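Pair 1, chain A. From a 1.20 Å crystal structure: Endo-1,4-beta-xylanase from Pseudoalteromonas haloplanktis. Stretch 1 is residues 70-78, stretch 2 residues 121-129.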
# COMPACT_ATOMS: atom_id res chain seq x y z
N ASP A 70 6.72 10.75 -18.33
CA ASP A 70 5.88 10.64 -19.53
C ASP A 70 4.72 11.64 -19.57
O ASP A 70 4.25 12.06 -20.64
CB ASP A 70 5.27 9.22 -19.52
N GLU A 71 4.25 12.07 -18.41
CA GLU A 71 3.00 12.78 -18.33
C GLU A 71 3.11 14.04 -17.48
O GLU A 71 2.16 14.81 -17.35
CB GLU A 71 1.94 11.81 -17.79
CG GLU A 71 1.43 10.71 -18.74
N GLY A 72 4.28 14.26 -16.88
CA GLY A 72 4.50 15.43 -16.07
C GLY A 72 4.28 15.01 -14.55
O GLY A 72 3.41 14.22 -14.23
N ASP A 73 5.11 15.56 -13.71
CA ASP A 73 5.06 15.18 -12.31
C ASP A 73 3.67 15.51 -11.74
O ASP A 73 3.08 16.55 -12.08
CB ASP A 73 6.08 15.99 -11.51
CG ASP A 73 7.52 15.70 -11.88
OD1 ASP A 73 7.79 14.71 -12.59
OD2 ASP A 73 8.37 16.46 -11.40
N ASP A 74 3.18 14.69 -10.84
CA ASP A 74 1.93 14.94 -10.17
C ASP A 74 2.03 14.51 -8.72
O ASP A 74 3.13 14.19 -8.26
CB ASP A 74 0.75 14.38 -10.96
CG ASP A 74 0.77 12.88 -11.13
OD1 ASP A 74 1.23 12.18 -10.25
OD2 ASP A 74 0.28 12.36 -12.19
N ILE A 75 0.92 14.58 -8.00
CA ILE A 75 0.93 14.34 -6.56
C ILE A 75 -0.28 13.44 -6.29
O ILE A 75 -1.39 13.77 -6.71
CB ILE A 75 0.79 15.67 -5.78
CG1 ILE A 75 1.85 16.67 -6.25
CG2 ILE A 75 0.84 15.39 -4.31
CD1 ILE A 75 1.66 18.05 -5.67
N ARG A 76 -0.05 12.31 -5.64
CA ARG A 76 -1.05 11.26 -5.49
C ARG A 76 -1.34 10.97 -4.03
O ARG A 76 -0.48 11.03 -3.15
CB ARG A 76 -0.58 10.01 -6.22
CG ARG A 76 -0.46 10.24 -7.72
CD ARG A 76 0.06 9.10 -8.54
NE ARG A 76 0.22 9.58 -9.91
CZ ARG A 76 0.00 8.88 -11.00
NH1 ARG A 76 -0.28 7.57 -10.95
NH2 ARG A 76 0.14 9.51 -12.16
N THR A 77 -2.57 10.58 -3.74
CA THR A 77 -2.97 10.21 -2.40
C THR A 77 -2.30 8.94 -1.92
O THR A 77 -1.97 8.85 -0.72
CB THR A 77 -4.49 10.13 -2.22
OG1 THR A 77 -5.02 9.26 -3.24
CG2 THR A 77 -5.11 11.49 -2.29
N GLU A 78 -2.09 7.95 -2.78
CA GLU A 78 -1.38 6.76 -2.37
C GLU A 78 -0.01 7.11 -1.82
O GLU A 78 0.34 6.78 -0.69
CB GLU A 78 -1.32 5.75 -3.51
CG GLU A 78 -2.63 4.99 -3.65
CD GLU A 78 -2.73 4.13 -4.91
OE1 GLU A 78 -1.85 4.21 -5.79
OE2 GLU A 78 -3.73 3.35 -5.04
N VAL A 121 -13.81 13.00 0.39
CA VAL A 121 -12.83 12.06 -0.14
C VAL A 121 -11.62 12.85 -0.66
O VAL A 121 -11.71 14.06 -0.84
CB VAL A 121 -13.40 11.09 -1.21
CG1 VAL A 121 -14.73 10.50 -0.72
CG2 VAL A 121 -13.55 11.71 -2.57
N TYR A 122 -10.54 12.15 -0.91
CA TYR A 122 -9.27 12.79 -1.24
C TYR A 122 -8.95 12.62 -2.71
O TYR A 122 -8.81 11.50 -3.23
CB TYR A 122 -8.17 12.22 -0.30
CG TYR A 122 -8.28 12.77 1.11
CD1 TYR A 122 -9.37 12.51 1.90
CD2 TYR A 122 -7.33 13.66 1.58
CE1 TYR A 122 -9.52 13.15 3.13
CE2 TYR A 122 -7.44 14.26 2.80
CZ TYR A 122 -8.56 14.05 3.58
OH TYR A 122 -8.71 14.74 4.75
N ALA A 123 -8.85 13.75 -3.39
CA ALA A 123 -8.59 13.79 -4.84
C ALA A 123 -7.27 13.10 -5.15
O ALA A 123 -6.23 13.46 -4.63
CB ALA A 123 -8.50 15.25 -5.24
N TRP A 124 -7.33 12.11 -6.04
CA TRP A 124 -6.19 11.23 -6.23
C TRP A 124 -5.02 11.87 -6.93
O TRP A 124 -3.90 11.41 -6.77
CB TRP A 124 -6.57 9.91 -6.87
CG TRP A 124 -6.65 9.91 -8.36
CD1 TRP A 124 -7.70 10.25 -9.15
CD2 TRP A 124 -5.60 9.50 -9.26
NE1 TRP A 124 -7.38 10.03 -10.46
CE2 TRP A 124 -6.09 9.57 -10.55
CE3 TRP A 124 -4.30 9.05 -9.08
CZ2 TRP A 124 -5.34 9.17 -11.66
CZ3 TRP A 124 -3.55 8.69 -10.14
CH2 TRP A 124 -4.08 8.73 -11.44
N LYS A 125 -5.29 12.88 -7.77
CA LYS A 125 -4.26 13.49 -8.59
C LYS A 125 -4.31 15.01 -8.55
O LYS A 125 -5.31 15.61 -8.98
CB LYS A 125 -4.35 13.03 -10.03
CG LYS A 125 -3.19 13.44 -10.88
CD LYS A 125 -3.35 13.13 -12.38
CE LYS A 125 -3.13 11.74 -12.65
NZ LYS A 125 -3.20 11.64 -14.25
N LEU A 126 -3.26 15.58 -8.00
CA LEU A 126 -3.01 17.02 -7.97
C LEU A 126 -1.79 17.30 -8.85
O LEU A 126 -0.97 16.43 -9.09
CB LEU A 126 -2.73 17.50 -6.56
CG LEU A 126 -3.92 17.88 -5.66
CD1 LEU A 126 -5.00 16.93 -5.56
CD2 LEU A 126 -3.36 18.19 -4.29
N LYS A 127 -1.66 18.54 -9.29
CA LYS A 127 -0.45 19.01 -9.94
C LYS A 127 -0.19 20.42 -9.49
O LYS A 127 -1.08 21.08 -8.98
CB LYS A 127 -0.55 18.96 -11.48
CG LYS A 127 -0.31 17.64 -12.16
CD LYS A 127 -0.42 17.76 -13.66
CE LYS A 127 -0.12 16.39 -14.29
NZ LYS A 127 -0.06 16.41 -15.81
N LEU A 128 1.03 20.90 -9.75
CA LEU A 128 1.30 22.33 -9.69
C LEU A 128 1.02 22.92 -11.09
O LEU A 128 1.44 22.36 -12.10
CB LEU A 128 2.72 22.61 -9.25
CG LEU A 128 3.16 22.00 -7.95
CD1 LEU A 128 4.51 22.51 -7.50
CD2 LEU A 128 2.18 22.19 -6.83
N ASN A 129 0.33 24.04 -11.13
CA ASN A 129 0.03 24.71 -12.39
C ASN A 129 1.25 25.45 -12.93
O ASN A 129 2.34 25.38 -12.33
CB ASN A 129 -1.23 25.57 -12.27
CG ASN A 129 -1.07 26.82 -11.42
OD1 ASN A 129 0.05 27.27 -11.11
ND2 ASN A 129 -2.22 27.42 -11.04
O HOH W 1 3.14 18.91 -10.33
O HOH W 2 -3.43 13.86 -4.74
O HOH W 3 -7.72 9.07 -2.62

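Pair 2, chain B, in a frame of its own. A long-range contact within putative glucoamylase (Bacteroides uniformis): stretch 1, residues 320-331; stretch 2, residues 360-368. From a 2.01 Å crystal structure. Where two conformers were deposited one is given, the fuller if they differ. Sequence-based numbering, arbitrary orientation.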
# COMPACT_ATOMS: atom_id res chain seq x y z
N ASP B 320 -8.02 -17.79 -8.98
CA ASP B 320 -8.08 -17.15 -10.28
C ASP B 320 -9.51 -17.29 -10.78
O ASP B 320 -9.94 -18.39 -11.05
CB ASP B 320 -7.11 -17.85 -11.22
CG ASP B 320 -7.12 -17.26 -12.63
OD1 ASP B 320 -7.58 -16.11 -12.84
OD2 ASP B 320 -6.66 -17.97 -13.53
N ARG B 321 -10.20 -16.16 -10.90
CA ARG B 321 -11.62 -16.11 -11.24
C ARG B 321 -11.87 -15.42 -12.58
O ARG B 321 -13.01 -15.07 -12.90
CB ARG B 321 -12.39 -15.35 -10.15
CG ARG B 321 -11.95 -15.70 -8.73
CD ARG B 321 -13.03 -15.46 -7.70
NE ARG B 321 -12.78 -16.30 -6.54
CZ ARG B 321 -13.61 -16.44 -5.51
NH1 ARG B 321 -14.77 -15.80 -5.50
NH2 ARG B 321 -13.27 -17.19 -4.49
N GLY B 322 -10.80 -15.21 -13.35
CA GLY B 322 -10.89 -14.58 -14.70
C GLY B 322 -10.72 -13.06 -14.71
O GLY B 322 -10.87 -12.44 -15.76
N VAL B 323 -10.39 -12.49 -13.55
CA VAL B 323 -10.32 -11.05 -13.31
C VAL B 323 -8.83 -10.63 -13.30
O VAL B 323 -8.04 -11.15 -12.53
CB VAL B 323 -10.99 -10.67 -11.96
CG1 VAL B 323 -10.85 -9.17 -11.63
CG2 VAL B 323 -12.47 -11.12 -11.95
N ILE B 324 -8.48 -9.75 -14.23
CA ILE B 324 -7.17 -9.07 -14.25
C ILE B 324 -7.37 -7.68 -13.62
O ILE B 324 -8.37 -6.99 -13.86
CB ILE B 324 -6.61 -9.00 -15.71
CG1 ILE B 324 -6.32 -10.40 -16.25
CG2 ILE B 324 -5.35 -8.11 -15.78
CD1 ILE B 324 -5.09 -11.14 -15.71
N THR B 325 -6.43 -7.30 -12.77
CA THR B 325 -6.56 -6.12 -11.98
C THR B 325 -5.31 -5.21 -12.25
O THR B 325 -4.18 -5.58 -11.88
CB THR B 325 -6.59 -6.50 -10.48
OG1 THR B 325 -7.70 -7.37 -10.19
CG2 THR B 325 -6.60 -5.26 -9.64
N PRO B 326 -5.52 -4.04 -12.90
CA PRO B 326 -4.39 -3.23 -13.34
C PRO B 326 -3.36 -2.86 -12.29
O PRO B 326 -2.18 -2.80 -12.63
CB PRO B 326 -5.07 -1.97 -13.91
CG PRO B 326 -6.31 -2.52 -14.54
CD PRO B 326 -6.78 -3.55 -13.51
N THR B 327 -3.78 -2.62 -11.04
CA THR B 327 -2.82 -2.28 -10.02
C THR B 327 -1.75 -3.35 -9.79
O THR B 327 -0.67 -3.00 -9.35
CB THR B 327 -3.47 -1.87 -8.69
OG1 THR B 327 -2.48 -1.23 -7.86
CG2 THR B 327 -4.07 -3.08 -7.94
N ALA B 328 -2.04 -4.62 -10.11
CA ALA B 328 -1.06 -5.73 -9.98
C ALA B 328 0.20 -5.45 -10.82
O ALA B 328 1.29 -5.24 -10.27
CB ALA B 328 -1.67 -7.11 -10.34
N ALA B 329 0.04 -5.44 -12.15
CA ALA B 329 1.19 -5.22 -13.04
C ALA B 329 1.77 -3.80 -12.87
O ALA B 329 2.99 -3.62 -12.81
CB ALA B 329 0.82 -5.46 -14.50
N LEU B 330 0.91 -2.80 -12.79
CA LEU B 330 1.36 -1.42 -12.88
C LEU B 330 2.20 -1.08 -11.66
O LEU B 330 3.28 -0.48 -11.79
CB LEU B 330 0.17 -0.47 -13.03
CG LEU B 330 -0.69 -0.63 -14.31
CD1 LEU B 330 -1.65 0.52 -14.45
CD2 LEU B 330 0.18 -0.77 -15.52
N SER B 331 1.74 -1.50 -10.48
CA SER B 331 2.45 -1.14 -9.26
C SER B 331 3.74 -1.95 -9.02
O SER B 331 4.53 -1.61 -8.13
CB SER B 331 1.54 -1.23 -8.06
OG SER B 331 0.42 -0.37 -8.23
N GLY B 360 -8.30 7.43 -13.87
CA GLY B 360 -7.33 6.49 -14.36
C GLY B 360 -7.93 5.20 -14.88
O GLY B 360 -9.03 5.18 -15.45
N PHE B 361 -7.18 4.12 -14.67
CA PHE B 361 -7.64 2.77 -14.94
C PHE B 361 -8.65 2.39 -13.87
O PHE B 361 -8.38 2.50 -12.66
CB PHE B 361 -6.50 1.74 -14.94
CG PHE B 361 -5.47 1.98 -16.01
CD1 PHE B 361 -5.79 1.80 -17.35
CD2 PHE B 361 -4.20 2.40 -15.68
CE1 PHE B 361 -4.85 2.04 -18.33
CE2 PHE B 361 -3.24 2.63 -16.67
CZ PHE B 361 -3.56 2.44 -17.99
N LYS B 362 -9.76 1.85 -14.34
CA LYS B 362 -10.76 1.32 -13.46
C LYS B 362 -10.21 0.04 -12.79
O LYS B 362 -9.14 -0.50 -13.15
CB LYS B 362 -12.05 1.06 -14.23
CG LYS B 362 -12.77 2.34 -14.64
CD LYS B 362 -13.65 2.02 -15.87
CE LYS B 362 -14.23 3.25 -16.51
NZ LYS B 362 -15.12 2.79 -17.58
N ASP B 363 -10.92 -0.42 -11.77
CA ASP B 363 -10.31 -1.32 -10.80
C ASP B 363 -9.87 -2.67 -11.33
O ASP B 363 -8.87 -3.21 -10.84
CB ASP B 363 -11.27 -1.57 -9.66
CG ASP B 363 -10.56 -2.14 -8.45
OD1 ASP B 363 -9.52 -1.55 -8.02
OD2 ASP B 363 -11.07 -3.13 -7.90
N ALA B 364 -10.63 -3.22 -12.26
CA ALA B 364 -10.45 -4.59 -12.72
C ALA B 364 -11.32 -4.84 -13.94
O ALA B 364 -12.26 -4.07 -14.25
CB ALA B 364 -10.78 -5.60 -11.60
N PHE B 365 -11.03 -5.94 -14.61
CA PHE B 365 -11.80 -6.38 -15.76
C PHE B 365 -11.70 -7.89 -15.94
O PHE B 365 -10.77 -8.55 -15.44
CB PHE B 365 -11.39 -5.66 -17.08
CG PHE B 365 -9.97 -5.94 -17.52
CD1 PHE B 365 -8.90 -5.21 -16.99
CD2 PHE B 365 -9.69 -6.95 -18.44
CE1 PHE B 365 -7.60 -5.47 -17.39
CE2 PHE B 365 -8.40 -7.23 -18.80
CZ PHE B 365 -7.34 -6.50 -18.27
N ASN B 366 -12.69 -8.41 -16.65
CA ASN B 366 -12.78 -9.84 -16.98
C ASN B 366 -13.17 -9.96 -18.44
O ASN B 366 -14.35 -9.83 -18.79
CB ASN B 366 -13.81 -10.53 -16.09
CG ASN B 366 -13.92 -12.03 -16.35
OD1 ASN B 366 -13.77 -12.51 -17.49
ND2 ASN B 366 -14.19 -12.79 -15.29
N LEU B 367 -12.20 -10.19 -19.32
CA LEU B 367 -12.50 -10.27 -20.76
C LEU B 367 -13.36 -11.49 -21.11
O LEU B 367 -14.12 -11.43 -22.08
CB LEU B 367 -11.20 -10.25 -21.59
CG LEU B 367 -10.39 -8.96 -21.54
CD1 LEU B 367 -9.23 -9.05 -22.53
CD2 LEU B 367 -11.26 -7.75 -21.83
N THR B 368 -13.27 -12.58 -20.33
CA THR B 368 -14.09 -13.77 -20.58
C THR B 368 -15.56 -13.44 -20.38
O THR B 368 -16.37 -13.89 -21.17
CB THR B 368 -13.72 -14.99 -19.68
OG1 THR B 368 -12.30 -15.22 -19.69
CG2 THR B 368 -14.45 -16.28 -20.16
O HOH W 4 -14.80 -15.57 -15.14
O HOH W 5 -9.68 -10.69 -17.99
O HOH W 6 -10.98 -13.28 -18.50
O HOH W 7 -6.46 -1.85 -10.31

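Pair 1 and pair 2 share a short antiparallel pairing that runs directly into a helix, and 14 central residues superpose with an RMSD of 1.0 Å. At its centre, A:Ile75 matches B:Ile324 and A:Leu126 matches B:Phe365. In each case the two residues exchange both backbone hydrogen bonds: A:Ile75 N to A:Leu126 O and A:Leu126 N to A:Ile75 O, each 2.9 Å, in pair 1; B:Ile324 N to B:Phe365 O, 2.9 Å, and B:Phe365 N to B:Ile324 O, 3.0 Å, in pair 2. Because the backbone supplies these bonds, the side chains are free to differ.

The central pair is apolar in both. In pair 1 two branched aliphatic chains lie side by side, with CB of A:Ile75 4.0 Å from CB of A:Leu126, and A:Ile75 CD1 reaches to 4.3 Å from A:Leu128 CD2. In pair 2 a flat ring takes leucine's place: B:Ile324 CB sits over the face of the B:Phe365 ring, 4.1 Å from its centroid, and B:Pro326 CG approaches the ring edge, 4.3 Å from B:Phe365 CE1.

One step before the isoleucine, A:Asp74 matches B:Val323, and diagonally across from them, opposite A:Arg76 and B:Thr325, A:Lys125 matches B:Ala364. Pair 2 fills this space simply, a small methyl meeting a branched chain at 3.6 Å between B:Ala364 CB and B:Val323 CG1. Pair 1 uses charge. A:Asp74 OD1 and OD2 take hydrogen bonds from A:Arg76 NE (2.8 Å) and NH2 (2.9 Å), part of a salt bridge within the stretch, while the aliphatic part of A:Lys125 packs nearby, its CE 3.5 Å from A:Asp74 OD2. B:Thr325, the match of A:Arg76, is much shorter; its CG2 lies 3.3 Å from B:Asp363 O. The long arginine instead extends to A:Trp124, whose CZ3 lies over one guanidinium face, 3.6 Å from A:Arg76 NH1.

At the helix start, A:Thr77 matches B:Pro326, and both point toward the other stretch. A:Thr77 CG2 packs 3.7 Å from A:Tyr122 CB, while A:Thr77 N makes a weak hydrogen bond to A:Trp124 O (3.4 Å). Proline has no amide hydrogen for such a bond, but suits the first turn of a helix; B:Pro326 CB meets B:Phe361 CB at 4.1 Å. B:Phe361 matches A:Tyr122 and also receives B:Leu330 CD1, 3.4 Å from its CD2.

At the other end, A:Lys127 is long enough to bond A:Glu71 O through NZ (3.1 Å), whereas its shorter match B:Asn366 uses ND2 to reach B:Arg321 O through water 4, 2.9 Å from each atom.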